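Local coordinates for GCN5-related N-acetyltransferase (Brucella melitensis biovar Abortus, PDB 4J3G), which probably transfers an acetyl group from acetyl-CoA to an amine of its substrate, as other GCN5-related N-acetyltransferases do, at residues G92-F97 with S103-V108; E67-D72 with Y88-P93. One frame throughout, in Å; residues are numbered along the deposited sequence.

Contact 1 of 2, residues G92-F97 with S103-V108; sequences GPFRPF and SSELSV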
loop_
_atom_site.group_PDB
_atom_site.type_symbol
_atom_site.label_atom_id
_atom_site.label_comp_id
_atom_site.label_asym_id
_atom_site.label_seq_id
_atom_site.Cartn_x
_atom_site.Cartn_y
_atom_site.Cartn_z
ATOM N N GLY A 92 7.742 -3.640 -7.785
ATOM C CA GLY A 92 6.598 -4.536 -7.826
ATOM C C GLY A 92 5.311 -3.755 -7.606
ATOM O O GLY A 92 5.299 -2.533 -7.642
ATOM N N PRO A 93 4.224 -4.452 -7.393
ATOM C CA PRO A 93 2.961 -3.774 -7.333
ATOM C C PRO A 93 2.875 -2.796 -6.162
ATOM O O PRO A 93 3.373 -3.084 -5.075
ATOM C CB PRO A 93 1.959 -4.926 -7.121
ATOM C CG PRO A 93 2.645 -6.130 -7.625
ATOM C CD PRO A 93 4.089 -5.925 -7.338
ATOM N N PHE A 94 2.340 -1.608 -6.417
ATOM C CA PHE A 94 2.150 -0.614 -5.349
ATOM C C PHE A 94 0.984 -1.023 -4.444
ATOM O O PHE A 94 1.125 -1.094 -3.211
ATOM C CB PHE A 94 1.899 0.774 -5.950
ATOM C CG PHE A 94 1.481 1.797 -4.939
ATOM C CD1 PHE A 94 2.251 2.030 -3.814
ATOM C CD2 PHE A 94 0.294 2.476 -5.086
ATOM C CE1 PHE A 94 1.868 2.978 -2.886
ATOM C CE2 PHE A 94 -0.108 3.409 -4.147
ATOM C CZ PHE A 94 0.665 3.641 -3.044
ATOM N N ARG A 95 -0.144 -1.339 -5.062
ATOM C CA ARG A 95 -1.284 -1.927 -4.373
ATOM C C ARG A 95 -1.872 -3.046 -5.241
ATOM O O ARG A 95 -1.842 -2.964 -6.473
ATOM C CB ARG A 95 -2.339 -0.854 -4.088
ATOM C CG ARG A 95 -2.088 -0.068 -2.797
ATOM C CD ARG A 95 -2.588 1.380 -2.874
ATOM N NE ARG A 95 -4.017 1.540 -2.588
ATOM C CZ ARG A 95 -4.526 1.813 -1.386
ATOM N NH1 ARG A 95 -3.733 1.913 -0.321
ATOM N NH2 ARG A 95 -5.843 1.974 -1.253
ATOM N N PRO A 96 -2.421 -4.097 -4.602
ATOM C CA PRO A 96 -2.937 -5.252 -5.346
ATOM C C PRO A 96 -3.962 -4.925 -6.445
ATOM O O PRO A 96 -3.940 -5.554 -7.495
ATOM C CB PRO A 96 -3.616 -6.111 -4.249
ATOM C CG PRO A 96 -3.880 -5.171 -3.116
ATOM C CD PRO A 96 -2.713 -4.207 -3.157
ATOM N N PHE A 97 -4.845 -3.963 -6.210
ATOM C CA PHE A 97 -6.066 -3.813 -7.010
ATOM C C PHE A 97 -5.814 -3.423 -8.506
ATOM O O PHE A 97 -4.809 -2.787 -8.827
ATOM C CB PHE A 97 -6.962 -2.773 -6.324
ATOM N N SER A 103 0.947 1.536 -11.536
ATOM C CA SER A 103 1.811 2.074 -10.518
ATOM C C SER A 103 2.619 0.953 -9.879
ATOM O O SER A 103 2.056 -0.087 -9.530
ATOM C CB SER A 103 1.007 2.785 -9.442
ATOM O OG SER A 103 0.215 3.819 -10.033
ATOM N N SER A 104 3.903 1.196 -9.688
ATOM C CA SER A 104 4.813 0.228 -9.091
ATOM C C SER A 104 5.618 0.893 -7.989
ATOM O O SER A 104 6.059 2.067 -8.122
ATOM C CB SER A 104 5.763 -0.323 -10.150
ATOM O OG SER A 104 5.074 -1.051 -11.145
ATOM N N GLU A 105 5.885 0.147 -6.932
ATOM C CA GLU A 105 6.726 0.649 -5.860
ATOM C C GLU A 105 8.120 0.074 -5.992
ATOM O O GLU A 105 8.281 -1.162 -6.143
ATOM C CB GLU A 105 6.165 0.266 -4.485
ATOM C CG GLU A 105 7.112 0.674 -3.381
ATOM C CD GLU A 105 6.444 0.761 -2.021
ATOM O OE1 GLU A 105 5.174 0.728 -1.952
ATOM O OE2 GLU A 105 7.208 0.890 -1.030
ATOM N N LEU A 106 9.140 0.929 -5.914
ATOM C CA LEU A 106 10.490 0.471 -6.166
ATOM C C LEU A 106 11.308 0.418 -4.893
ATOM O O LEU A 106 11.014 1.136 -3.921
ATOM C CB LEU A 106 11.156 1.281 -7.313
ATOM C CG LEU A 106 11.856 2.622 -7.130
ATOM C CD1 LEU A 106 12.293 3.126 -8.503
ATOM C CD2 LEU A 106 11.025 3.666 -6.447
ATOM N N SER A 107 12.333 -0.445 -4.899
ATOM C CA SER A 107 13.273 -0.589 -3.795
ATOM C C SER A 107 14.682 -0.722 -4.322
ATOM O O SER A 107 14.910 -1.315 -5.373
ATOM C CB SER A 107 12.959 -1.836 -2.995
ATOM O OG SER A 107 11.692 -1.747 -2.383
ATOM N N VAL A 108 15.622 -0.136 -3.586
ATOM C CA VAL A 108 17.023 -0.159 -3.919
ATOM C C VAL A 108 17.783 -0.508 -2.659
ATOM O O VAL A 108 17.662 0.192 -1.655
ATOM C CB VAL A 108 17.528 1.225 -4.371
ATOM C CG1 VAL A 108 19.027 1.194 -4.637
ATOM C CG2 VAL A 108 16.782 1.709 -5.586
HETATM O O HOH W 1 0.113 -1.624 -8.131
#
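G92 and E105 form an antiparallel hydrogen-bonded pair, G92 N donating to E105 O (3.0 Å) and E105 N to G92 O (2.8 Å), and P93 faces S104 one step further on as a non-hydrogen-bonded pair. G92 O also receives a CA-H...O contact from S104 CA at 3.2 Å. The ladder frays at F94, whose N makes a weak, long bond to S103 O (3.5 Å); a water that donates to S103 O and accepts from R95 N spans the opening, so the chain stays tied to the strand as it turns away. With CG anti to the backbone N (chi1 171°), the F94 ring projects across the line of strand 103-108, and its CD1 edge meets the carboxylate of E105: E105 OE1 lies 3.7 Å from F94 CD1, near the ring plane. The ring and carboxylate planes are 42° apart. Nearer the backbone, CB of S103 touches CB of F94 at 4.1 Å. This is the loop end of the beta hairpin made by strands 84-93 and 103-110, central neighbours in the mixed sheet of the GNAT fold. F94 also packs on I140 of strand 138-144, on F100 of the connecting loop and on L165 of the second subunit. The extended side chain of E105 carries its carboxylate past the ring edge to the subunit interface, where R95 of the second subunit is its salt-bridge partner; the reciprocal pair joins R95 to E105 of that subunit, and S103 OG bonds to V168 O there.

Contact 2 of 2, residues E67-D72 with Y88-P93; sequences ENRNRD and YASYGP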
loop_
_atom_site.group_PDB
_atom_site.type_symbol
_atom_site.label_atom_id
_atom_site.label_comp_id
_atom_site.label_asym_id
_atom_site.label_seq_id
_atom_site.Cartn_x
_atom_site.Cartn_y
_atom_site.Cartn_z
ATOM N N GLU A 67 11.802 -15.673 -8.486
ATOM C CA GLU A 67 11.026 -16.425 -9.477
ATOM C C GLU A 67 9.733 -15.707 -9.726
ATOM O O GLU A 67 9.259 -15.617 -10.880
ATOM C CB GLU A 67 10.752 -17.830 -8.966
ATOM N N ASN A 68 9.128 -15.199 -8.650
ATOM C CA ASN A 68 7.859 -14.509 -8.776
ATOM C C ASN A 68 8.028 -13.155 -9.503
ATOM O O ASN A 68 7.178 -12.776 -10.330
ATOM C CB ASN A 68 7.209 -14.307 -7.433
ATOM C CG ASN A 68 6.709 -15.600 -6.817
ATOM O OD1 ASN A 68 6.541 -16.618 -7.493
ATOM N ND2 ASN A 68 6.478 -15.566 -5.530
ATOM N N ARG A 69 9.124 -12.451 -9.245
ATOM C CA ARG A 69 9.408 -11.195 -9.999
ATOM C C ARG A 69 9.482 -11.465 -11.505
ATOM O O ARG A 69 8.796 -10.824 -12.316
ATOM C CB ARG A 69 10.738 -10.576 -9.556
ATOM C CG ARG A 69 10.615 -9.838 -8.257
ATOM C CD ARG A 69 9.838 -8.573 -8.499
ATOM N NE ARG A 69 10.023 -7.634 -7.434
ATOM C CZ ARG A 69 9.178 -7.452 -6.433
ATOM N NH1 ARG A 69 8.058 -8.163 -6.356
ATOM N NH2 ARG A 69 9.451 -6.540 -5.518
ATOM N N ASN A 70 10.322 -12.420 -11.854
ATOM C CA ASN A 70 10.499 -12.823 -13.245
ATOM C C ASN A 70 9.158 -13.208 -13.865
ATOM O O ASN A 70 8.848 -12.790 -14.980
ATOM C CB ASN A 70 11.470 -14.014 -13.361
ATOM C CG ASN A 70 12.897 -13.677 -12.925
ATOM O OD1 ASN A 70 13.318 -12.501 -12.890
ATOM N ND2 ASN A 70 13.663 -14.726 -12.599
ATOM N N ARG A 71 8.389 -14.044 -13.161
ATOM C CA ARG A 71 7.121 -14.557 -13.684
ATOM C C ARG A 71 6.150 -13.424 -13.984
ATOM O O ARG A 71 5.462 -13.441 -15.013
ATOM C CB ARG A 71 6.475 -15.522 -12.687
ATOM N N ASP A 72 6.143 -12.422 -13.103
ATOM C CA ASP A 72 5.201 -11.304 -13.140
ATOM C C ASP A 72 5.623 -10.140 -14.028
ATOM O O ASP A 72 4.904 -9.144 -14.127
ATOM C CB ASP A 72 5.008 -10.742 -11.719
ATOM C CG ASP A 72 4.391 -11.716 -10.788
ATOM O OD1 ASP A 72 3.835 -12.728 -11.261
ATOM O OD2 ASP A 72 4.475 -11.474 -9.564
ATOM N N TYR A 88 21.300 -4.251 -5.236
ATOM C CA TYR A 88 20.280 -4.621 -6.199
ATOM C C TYR A 88 19.048 -3.706 -6.107
ATOM O O TYR A 88 18.839 -2.992 -5.120
ATOM C CB TYR A 88 19.863 -6.095 -6.051
ATOM C CG TYR A 88 19.017 -6.441 -4.824
ATOM C CD1 TYR A 88 19.608 -6.766 -3.602
ATOM C CD2 TYR A 88 17.618 -6.521 -4.912
ATOM C CE1 TYR A 88 18.824 -7.134 -2.498
ATOM C CE2 TYR A 88 16.829 -6.873 -3.809
ATOM C CZ TYR A 88 17.446 -7.195 -2.609
ATOM O OH TYR A 88 16.684 -7.574 -1.510
ATOM N N ALA A 89 18.217 -3.769 -7.138
ATOM C CA ALA A 89 16.987 -2.945 -7.174
ATOM C C ALA A 89 15.871 -3.662 -7.879
ATOM O O ALA A 89 16.087 -4.445 -8.835
ATOM C CB ALA A 89 17.228 -1.591 -7.871
ATOM N N SER A 90 14.653 -3.377 -7.442
ATOM C CA SER A 90 13.520 -3.934 -8.118
ATOM C C SER A 90 12.298 -3.057 -7.922
ATOM O O SER A 90 12.325 -2.059 -7.210
ATOM C CB SER A 90 13.261 -5.364 -7.617
ATOM O OG SER A 90 12.356 -6.040 -8.484
ATOM N N TYR A 91 11.232 -3.416 -8.623
ATOM C CA TYR A 91 9.916 -2.830 -8.343
ATOM C C TYR A 91 8.854 -3.871 -8.498
ATOM O O TYR A 91 9.058 -4.906 -9.162
ATOM C CB TYR A 91 9.626 -1.606 -9.178
ATOM C CG TYR A 91 9.452 -1.809 -10.629
ATOM C CD1 TYR A 91 8.276 -2.393 -11.156
ATOM C CD2 TYR A 91 10.399 -1.342 -11.523
ATOM C CE1 TYR A 91 8.127 -2.566 -12.519
ATOM C CE2 TYR A 91 10.225 -1.492 -12.884
ATOM C CZ TYR A 91 9.100 -2.094 -13.373
ATOM O OH TYR A 91 8.971 -2.261 -14.751
ATOM N N GLY A 92 7.742 -3.640 -7.785
ATOM C CA GLY A 92 6.598 -4.536 -7.826
ATOM C C GLY A 92 5.311 -3.755 -7.606
ATOM O O GLY A 92 5.299 -2.533 -7.642
ATOM N N PRO A 93 4.224 -4.452 -7.393
ATOM C CA PRO A 93 2.961 -3.774 -7.333
ATOM C C PRO A 93 2.875 -2.796 -6.162
ATOM O O PRO A 93 3.373 -3.084 -5.075
ATOM C CB PRO A 93 1.959 -4.926 -7.121
ATOM C CG PRO A 93 2.645 -6.130 -7.625
ATOM C CD PRO A 93 4.089 -5.925 -7.338
#
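R69 reaches from its helix over the strand backbone, its guanidinium lying across the carbonyl of Y91 with Y91 O 3.3 Å above the plane and toward the rim. CA of G92 lies over the same face, 4.0 Å from the plane, and the lack of a side chain there lets the flat group settle close to the main chain. The hydrogen bond is made at the edge instead: R69 NE donates to S90 OG over 3.0 Å, with the oxygen only 10° out of the guanidinium plane. Although NE is 3.4 Å from Y91 O, the angle there is too poor for a hydrogen bond, and the carbonyl oxygen lies over the guanidinium face. A bend at chi2 (-72°) folds the arginine chain, bringing CD within 3.6 Å of S90 OG before NE arrives. S90 points its CB toward the helix, and its hydroxyl also bonds to P75 O, in the loop that follows the helix, which fixes the group that receives the arginine. Helix 59-72 and strand 84-93 pack here in the GNAT domain with short-segment axes 10.0 Å apart at an angle of 65°, and the arginine spans much of that gap. Y91 sends its ring to the other side of the sheet, onto L127 and A131 of helix 119-133. F74 packs against the R69 side chain, and NH2 forms a salt bridge with a sulfate ion, probably from the crystallisation liquor. With NE held by S90 and a carbonyl oxygen against one face, the positive charge is steadied close to the strand while NH2 is turned to an anion, which suggests that this spot could favour negatively charged groups.

Contacts 1 and 2 share G92 and P93 at the end of strand 84-93, and both are largely buried. Contact 1 joins that strand to its sheet neighbour 103-110 through main-chain bonds, whereas contact 2 sets helix 59-72 against the sheet through a single long side chain. The two are tied directly as well: S107 N lies 2.8 Å from S90 O, a probable hydrogen bond, and S104 CB packs on the Y91 ring. Their charged groups serve different surroundings. E105 in contact 1 is paired across the subunit interface, while R69 in contact 2, which no other chain of the assembly touches, meets a sulfate.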